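Local coordinates for GGDEF and EAL domain-containing protein (Vibrio cholerae O1 str. 2010EL-1786, PDB 6PWK) that binds the second messenger c-di-GMP and probably acts as a receptor that controls large adhesins in cell adhesion and biofilm formation, at residues Asp20-Leu25 with Gly69-Leu74; Phe200-Gln205 with Arg217-Ala222. One frame throughout, in Å; residues are numbered along the deposited sequence.

Interaction 1: residues Asp20-Leu25 with Gly69-Leu74; sequences DPVSHL and GMVREL
Val22 and Val71 meet methyl to methyl, CG1 of Val22 lying 3.7 Å from CG1 of Val71. The two side chains cross at about a right angle. The CG1 of Val71 also touches CB of Ser23, which lies 3.8 Å away. In Val71 this methyl stands anti to the backbone N (chi1 167°), on the side of the helix that faces the turn.

Arg72 makes the polar half of the contact. Its chain is bent at chi2 and chi3, and NE donates to the carbonyl O of Val22 at 3.1 Å, with the acceptor tilted from the guanidinium plane. Pro21 O lies near that plane at the edge, 3.5 Å from Arg72 NH2. CB of His24 packs against Arg72 NE at 3.9 Å.

The contact joins the loop that follows helix 3-18 to helix 53-80; both segments belong to the GGDEF domain. The loop is braced from within by an Asx motif: Asp20 OD2 accepts from Ser23 N at 2.8 Å and also from Ser23 OG. The same hydroxyl accepts from Leu25 N, an ST turn. Arg91 forms a salt bridge with Asp20 OD2, and Phe97 packs against Ser23 and Leu25.

Interaction 2: residues Phe200-Gln205 with Arg217-Ala222; sequences FTFRYQ and REVFSA. With MG (magnesium ion), chain E; C2E (9,9'-[(2R,3R,3aS,5S,7aR,9R,10R,10aS,12S,14aR)-3,5,10,12-tetrahydroxy-5,12-dioxidooctahydro-2H,7H-difuro[3,2-d:3',2'-j][1,3,7,9,2,8]tetraoxadiphosphacyclododecine-2,9-diyl]bis(2-amino-1,9-dihydro-6H-purin-6-one)), chain C.
The ring of Phe220 is met by Arg203 and by Gln205 of the facing strand, and by the bound c-di-GMP. A ribose carbon of the ligand, C3', lies over the centre of one ring face, 3.7 Å above the plane. Arg203 NH2 is 3.5 Å from Phe220 CD2. The guanidinium and ring planes are 29° apart, and CD2 lies over one face of the guanidinium. Gln205 OE1 sits at the ring edge, in plane.

These polar groups also grip the ligand. Arg203 NH2 gives a nearly straight bond to O2' at 2.7 Å, in the guanidinium plane, and NH1 reaches the phosphate oxygen O21. The Gln205 chain is extended beyond CG and carries NE2 to N7 of one guanine, while OE1 is held by Gln410. At the other guanine, Ser221 makes two bonds, its backbone N to N71 and its OG to O61 at 2.6 Å.

Glu218 is likewise extended, with CG anti to the backbone N (chi1 -178°). Its OE2 binds the magnesium ion at 2.3 Å. The ligand phosphate oxygen O2P, Asn272, Glu304 and Asp334 also bind the ion. Glu218 OE1 forms a salt bridge with Lys355 NZ and accepts a hydrogen bond from Gln410 NE2.

On the reverse face Val219 packs against two aromatic rings. Its CG1 meets CD1 of Phe202, and its CG2 lies 3.8 Å from CE2 of Tyr204, the latter two side chains side by side.

Backbone bonds join Thr201 with Ala222, Arg203 with Phe220 and Gln205 with Glu218, in both directions each. The strands form a hairpin of the EAL domain, a TIM-barrel-like fold in which strand 200-209 runs antiparallel; the face bearing Arg203, Gln205, Glu218 and Phe220 lines its c-di-GMP and magnesium site.

Overall arrangement
Interaction 1 belongs to the GGDEF domain and interaction 2 to the EAL domain. They lie on opposite sides of the chain's centre. Their centres are 43 Å apart and their nearest atoms about 31 Å apart, so they do not touch. In the chain, interaction 1 closes before interaction 2 opens. Only interaction 2 holds residues of a c-di-GMP pocket and of the magnesium site. Interaction 1 contributes no pocket residue, although the side chain of Val22 comes within about 6 Å of a bound c-di-GMP. The first contact joins a loop to a helix, whereas the second pairs two neighbouring strands.

Interaction 1: residues Asp20-Leu25 with Gly69-Leu74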
loop_
_atom_site.group_PDB
_atom_site.type_symbol
_atom_site.label_atom_id
_atom_site.label_comp_id
_atom_site.label_asym_id
_atom_site.label_seq_id
_atom_site.Cartn_x
_atom_site.Cartn_y
_atom_site.Cartn_z
ATOM N N ASP A 20 -6.974 23.404 -4.761
ATOM C CA ASP A 20 -7.031 22.227 -3.902
ATOM C C ASP A 20 -7.713 22.590 -2.589
ATOM O O ASP A 20 -7.246 23.499 -1.892
ATOM C CB ASP A 20 -5.628 21.690 -3.640
ATOM C CG ASP A 20 -5.601 20.635 -2.552
ATOM O OD1 ASP A 20 -6.136 19.529 -2.778
ATOM O OD2 ASP A 20 -5.043 20.912 -1.471
ATOM N N PRO A 21 -8.807 21.919 -2.216
ATOM C CA PRO A 21 -9.546 22.338 -1.011
ATOM C C PRO A 21 -8.745 22.230 0.276
ATOM O O PRO A 21 -8.938 23.050 1.184
ATOM C CB PRO A 21 -10.757 21.394 -1.001
ATOM C CG PRO A 21 -10.898 20.933 -2.414
ATOM C CD PRO A 21 -9.504 20.854 -2.954
ATOM N N VAL A 22 -7.853 21.246 0.387
ATOM C CA VAL A 22 -7.129 21.035 1.639
ATOM C C VAL A 22 -6.134 22.166 1.878
ATOM O O VAL A 22 -6.210 22.884 2.882
ATOM C CB VAL A 22 -6.429 19.666 1.634
ATOM C CG1 VAL A 22 -5.820 19.378 2.999
ATOM C CG2 VAL A 22 -7.406 18.572 1.234
ATOM N N SER A 23 -5.187 22.340 0.957
ATOM C CA SER A 23 -4.127 23.324 1.139
ATOM C C SER A 23 -4.586 24.750 0.867
ATOM O O SER A 23 -3.896 25.691 1.269
ATOM C CB SER A 23 -2.943 22.995 0.229
ATOM O OG SER A 23 -3.315 23.070 -1.138
ATOM N N HIS A 24 -5.725 24.928 0.198
ATOM C CA HIS A 24 -6.170 26.236 -0.282
ATOM C C HIS A 24 -5.115 26.890 -1.173
ATOM O O HIS A 24 -5.012 28.118 -1.242
ATOM C CB HIS A 24 -6.555 27.168 0.873
ATOM C CG HIS A 24 -7.510 28.251 0.480
ATOM N ND1 HIS A 24 -8.853 28.019 0.272
ATOM C CD2 HIS A 24 -7.316 29.571 0.248
ATOM C CE1 HIS A 24 -9.446 29.150 -0.067
ATOM N NE2 HIS A 24 -8.536 30.107 -0.089
ATOM N N LEU A 25 -4.319 26.068 -1.848
ATOM C CA LEU A 25 -3.373 26.494 -2.867
ATOM C C LEU A 25 -3.855 25.998 -4.223
ATOM O O LEU A 25 -4.862 25.295 -4.329
ATOM C CB LEU A 25 -1.969 25.968 -2.558
ATOM C CG LEU A 25 -1.230 26.534 -1.347
ATOM C CD1 LEU A 25 0.055 25.758 -1.109
ATOM C CD2 LEU A 25 -0.935 28.011 -1.551
ATOM N N GLY A 69 -5.076 19.325 8.506
ATOM C CA GLY A 69 -4.727 20.550 9.209
ATOM C C GLY A 69 -3.267 20.928 9.055
ATOM O O GLY A 69 -2.932 22.114 8.991
ATOM N N MET A 70 -2.381 19.933 8.990
ATOM C CA MET A 70 -0.962 20.223 8.805
ATOM C C MET A 70 -0.673 20.667 7.375
ATOM O O MET A 70 0.184 21.529 7.147
ATOM C CB MET A 70 -0.120 19.001 9.168
ATOM C CG MET A 70 1.373 19.259 9.147
ATOM S SD MET A 70 1.833 20.619 10.235
ATOM C CE MET A 70 2.779 19.744 11.475
ATOM N N VAL A 71 -1.376 20.084 6.400
ATOM C CA VAL A 71 -1.246 20.534 5.016
ATOM C C VAL A 71 -1.662 21.994 4.899
ATOM O O VAL A 71 -0.979 22.807 4.265
ATOM C CB VAL A 71 -2.069 19.635 4.077
ATOM C CG1 VAL A 71 -2.196 20.275 2.704
ATOM C CG2 VAL A 71 -1.433 18.262 3.964
ATOM N N ARG A 72 -2.794 22.347 5.514
ATOM C CA ARG A 72 -3.239 23.736 5.511
ATOM C C ARG A 72 -2.245 24.636 6.234
ATOM O O ARG A 72 -1.942 25.740 5.766
ATOM C CB ARG A 72 -4.621 23.844 6.155
ATOM C CG ARG A 72 -5.049 25.266 6.480
ATOM C CD ARG A 72 -5.253 26.094 5.224
ATOM N NE ARG A 72 -6.341 25.578 4.402
ATOM C CZ ARG A 72 -7.625 25.839 4.621
ATOM N NH1 ARG A 72 -7.982 26.604 5.643
ATOM N NH2 ARG A 72 -8.551 25.329 3.821
ATOM N N GLU A 73 -1.731 24.182 7.380
ATOM C CA GLU A 73 -0.764 24.978 8.130
ATOM C C GLU A 73 0.484 25.245 7.298
ATOM O O GLU A 73 0.889 26.399 7.122
ATOM C CB GLU A 73 -0.405 24.274 9.440
ATOM C CG GLU A 73 0.643 24.995 10.284
ATOM C CD GLU A 73 0.071 26.138 11.109
ATOM O OE1 GLU A 73 -0.859 26.824 10.634
ATOM O OE2 GLU A 73 0.555 26.347 12.241
ATOM N N LEU A 74 1.100 24.187 6.765
ATOM C CA LEU A 74 2.264 24.370 5.903
ATOM C C LEU A 74 1.927 25.250 4.707
ATOM O O LEU A 74 2.730 26.100 4.309
ATOM C CB LEU A 74 2.799 23.013 5.445
ATOM C CG LEU A 74 3.919 23.019 4.400
ATOM C CD1 LEU A 74 5.084 23.890 4.842
ATOM C CD2 LEU A 74 4.391 21.602 4.123
#

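Interaction 2: residues Phe200-Gln205 with Arg217-Ala222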
loop_
_atom_site.group_PDB
_atom_site.type_symbol
_atom_site.label_atom_id
_atom_site.label_comp_id
_atom_site.label_asym_id
_atom_site.label_seq_id
_atom_site.Cartn_x
_atom_site.Cartn_y
_atom_site.Cartn_z
ATOM N N PHE A 200 27.618 -3.509 -14.117
ATOM C CA PHE A 200 27.808 -3.101 -12.734
ATOM C C PHE A 200 29.260 -3.246 -12.301
ATOM O O PHE A 200 29.956 -4.185 -12.698
ATOM C CB PHE A 200 26.907 -3.923 -11.811
ATOM C CG PHE A 200 25.529 -3.353 -11.652
ATOM C CD1 PHE A 200 24.569 -3.532 -12.635
ATOM C CD2 PHE A 200 25.191 -2.635 -10.518
ATOM C CE1 PHE A 200 23.302 -3.003 -12.488
ATOM C CE2 PHE A 200 23.926 -2.105 -10.366
ATOM C CZ PHE A 200 22.980 -2.290 -11.352
ATOM N N THR A 201 29.711 -2.297 -11.485
ATOM C CA THR A 201 30.996 -2.359 -10.806
ATOM C C THR A 201 30.757 -2.284 -9.305
ATOM O O THR A 201 29.754 -1.725 -8.850
ATOM C CB THR A 201 31.926 -1.221 -11.247
ATOM O OG1 THR A 201 31.343 0.038 -10.889
ATOM C CG2 THR A 201 32.145 -1.261 -12.753
ATOM N N PHE A 202 31.682 -2.850 -8.533
ATOM C CA PHE A 202 31.512 -2.958 -7.092
ATOM C C PHE A 202 32.768 -2.499 -6.369
ATOM O O PHE A 202 33.888 -2.766 -6.813
ATOM C CB PHE A 202 31.169 -4.393 -6.680
ATOM C CG PHE A 202 29.887 -4.898 -7.272
ATOM C CD1 PHE A 202 28.676 -4.637 -6.654
ATOM C CD2 PHE A 202 29.892 -5.624 -8.450
ATOM C CE1 PHE A 202 27.496 -5.096 -7.197
ATOM C CE2 PHE A 202 28.713 -6.086 -8.999
ATOM C CZ PHE A 202 27.513 -5.822 -8.371
ATOM N N ARG A 203 32.566 -1.807 -5.251
ATOM C CA ARG A 203 33.635 -1.338 -4.386
ATOM C C ARG A 203 33.448 -1.926 -2.994
ATOM O O ARG A 203 32.318 -2.100 -2.530
ATOM C CB ARG A 203 33.658 0.195 -4.316
ATOM C CG ARG A 203 34.025 0.867 -5.629
ATOM C CD ARG A 203 33.653 2.344 -5.639
ATOM N NE ARG A 203 33.903 2.999 -4.357
ATOM C CZ ARG A 203 32.974 3.639 -3.654
ATOM N NH1 ARG A 203 31.730 3.722 -4.112
ATOM N NH2 ARG A 203 33.290 4.207 -2.498
ATOM N N TYR A 204 34.560 -2.238 -2.333
ATOM C CA TYR A 204 34.545 -2.852 -1.008
ATOM C C TYR A 204 35.320 -1.954 -0.052
ATOM O O TYR A 204 36.544 -1.828 -0.169
ATOM C CB TYR A 204 35.146 -4.258 -1.043
ATOM C CG TYR A 204 34.490 -5.201 -2.032
ATOM C CD1 TYR A 204 34.877 -5.220 -3.366
ATOM C CD2 TYR A 204 33.494 -6.081 -1.630
ATOM C CE1 TYR A 204 34.286 -6.080 -4.273
ATOM C CE2 TYR A 204 32.897 -6.948 -2.529
ATOM C CZ TYR A 204 33.297 -6.942 -3.848
ATOM O OH TYR A 204 32.705 -7.801 -4.746
ATOM N N GLN A 205 34.616 -1.340 0.895
ATOM C CA GLN A 205 35.225 -0.470 1.895
ATOM C C GLN A 205 35.234 -1.194 3.235
ATOM O O GLN A 205 34.177 -1.592 3.737
ATOM C CB GLN A 205 34.476 0.858 2.006
ATOM C CG GLN A 205 35.219 1.909 2.815
ATOM C CD GLN A 205 34.453 3.210 2.932
ATOM O OE1 GLN A 205 33.257 3.217 3.226
ATOM N NE2 GLN A 205 35.139 4.322 2.698
ATOM N N ARG A 217 33.415 -5.701 5.100
ATOM C CA ARG A 217 33.596 -4.811 3.960
ATOM C C ARG A 217 32.228 -4.484 3.382
ATOM O O ARG A 217 31.521 -5.383 2.915
ATOM C CB ARG A 217 34.494 -5.444 2.896
ATOM C CG ARG A 217 35.979 -5.247 3.133
ATOM C CD ARG A 217 36.800 -5.937 2.060
ATOM N NE ARG A 217 37.591 -7.028 2.617
ATOM C CZ ARG A 217 38.803 -6.877 3.141
ATOM N NH1 ARG A 217 39.368 -5.677 3.174
ATOM N NH2 ARG A 217 39.451 -7.925 3.630
ATOM N N GLU A 218 31.858 -3.207 3.417
ATOM C CA GLU A 218 30.591 -2.776 2.845
ATOM C C GLU A 218 30.692 -2.710 1.327
ATOM O O GLU A 218 31.692 -2.243 0.776
ATOM C CB GLU A 218 30.180 -1.413 3.402
ATOM C CG GLU A 218 28.840 -0.919 2.880
ATOM C CD GLU A 218 28.367 0.341 3.576
ATOM O OE1 GLU A 218 29.136 0.901 4.386
ATOM O OE2 GLU A 218 27.224 0.771 3.313
ATOM N N VAL A 219 29.648 -3.183 0.653
ATOM C CA VAL A 219 29.610 -3.256 -0.802
ATOM C C VAL A 219 28.866 -2.042 -1.338
ATOM O O VAL A 219 27.743 -1.750 -0.907
ATOM C CB VAL A 219 28.948 -4.560 -1.273
ATOM C CG1 VAL A 219 28.819 -4.576 -2.786
ATOM C CG2 VAL A 219 29.744 -5.764 -0.788
ATOM N N PHE A 220 29.489 -1.333 -2.275
ATOM C CA PHE A 220 28.875 -0.202 -2.959
ATOM C C PHE A 220 28.705 -0.549 -4.429
ATOM O O PHE A 220 29.654 -1.005 -5.076
ATOM C CB PHE A 220 29.722 1.063 -2.805
ATOM C CG PHE A 220 29.833 1.540 -1.390
ATOM C CD1 PHE A 220 28.727 1.534 -0.558
ATOM C CD2 PHE A 220 31.046 1.982 -0.888
ATOM C CE1 PHE A 220 28.825 1.967 0.745
ATOM C CE2 PHE A 220 31.150 2.416 0.419
ATOM C CZ PHE A 220 30.037 2.408 1.237
ATOM N N SER A 221 27.502 -0.336 -4.950
ATOM C CA SER A 221 27.171 -0.706 -6.317
ATOM C C SER A 221 27.142 0.522 -7.215
ATOM O O SER A 221 26.651 1.585 -6.824
ATOM C CB SER A 221 25.821 -1.428 -6.375
ATOM O OG SER A 221 25.847 -2.620 -5.608
ATOM N N ALA A 222 27.680 0.362 -8.421
ATOM C CA ALA A 222 27.612 1.376 -9.461
ATOM C C ALA A 222 27.617 0.668 -10.808
ATOM O O ALA A 222 27.937 -0.518 -10.903
ATOM C CB ALA A 222 28.778 2.367 -9.364
HETATM MG MG MG E . 25.357 1.639 4.335
HETATM P P1 C2E C . 25.774 4.608 2.367
HETATM O O2P C2E C . 25.273 3.411 3.129
HETATM O O1P C2E C . 25.926 5.690 3.400
HETATM O "O5'" C2E C . 27.286 4.371 1.787
HETATM C "C5'" C2E C . 28.259 5.315 2.090
HETATM C "C4'" C2E C . 28.335 6.282 0.877
HETATM O "O4'" C2E C . 29.151 7.262 1.128
HETATM C "C3'" C2E C . 28.965 5.587 -0.344
HETATM O "O3'" C2E C . 28.709 6.367 -1.408
HETATM C "C2'" C2E C . 30.457 5.714 -0.002
HETATM O "O2'" C2E C . 31.283 5.490 -1.223
HETATM C "C1'" C2E C . 30.498 6.984 0.284
HETATM N N9 C2E C . 31.548 7.529 1.105
HETATM C C8 C2E C . 32.043 6.377 1.620
HETATM N N7 C2E C . 33.061 6.726 2.448
HETATM C C5 C2E C . 33.178 8.049 2.448
HETATM C C6 C2E C . 34.109 9.044 3.163
HETATM O O6 C2E C . 34.960 8.682 3.902
HETATM N N1 C2E C . 33.956 10.449 2.935
HETATM C C2 C2E C . 32.943 10.961 2.048
HETATM N N2 C2E C . 32.742 12.382 1.780
HETATM N N3 C2E C . 32.079 9.994 1.393
HETATM C C4 C2E C . 32.230 8.534 1.619
HETATM P P11 C2E C . 28.038 5.529 -2.673
HETATM O O21 C2E C . 28.893 4.510 -3.378
HETATM O O11 C2E C . 27.698 6.557 -3.723
HETATM O O5A C2E C . 26.638 4.977 -1.994
HETATM C C5A C2E C . 25.690 5.994 -1.821
HETATM C C4A C2E C . 24.428 5.423 -1.315
HETATM O O4A C2E C . 23.882 4.681 -2.241
HETATM C C3A C2E C . 24.720 4.424 0.009
HETATM O O3A C2E C . 24.685 5.225 1.281
HETATM C C2A C2E C . 23.820 3.595 0.005
HETATM O O2A C2E C . 22.643 4.100 0.799
HETATM C C1A C2E C . 23.429 3.409 -1.562
HETATM N N91 C2E C . 24.027 2.354 -2.063
HETATM C C81 C2E C . 25.286 2.213 -2.508
HETATM N N71 C2E C . 25.400 0.937 -2.920
HETATM C C51 C2E C . 24.236 0.322 -2.728
HETATM C C61 C2E C . 23.774 -1.105 -2.999
HETATM O O61 C2E C . 24.543 -1.866 -3.469
HETATM N N11 C2E C . 22.439 -1.517 -2.691
HETATM C C21 C2E C . 21.514 -0.579 -2.119
HETATM N N21 C2E C . 20.156 -1.002 -1.808
HETATM N N31 C2E C . 21.969 0.787 -1.861
HETATM C C41 C2E C . 23.364 1.208 -2.187
#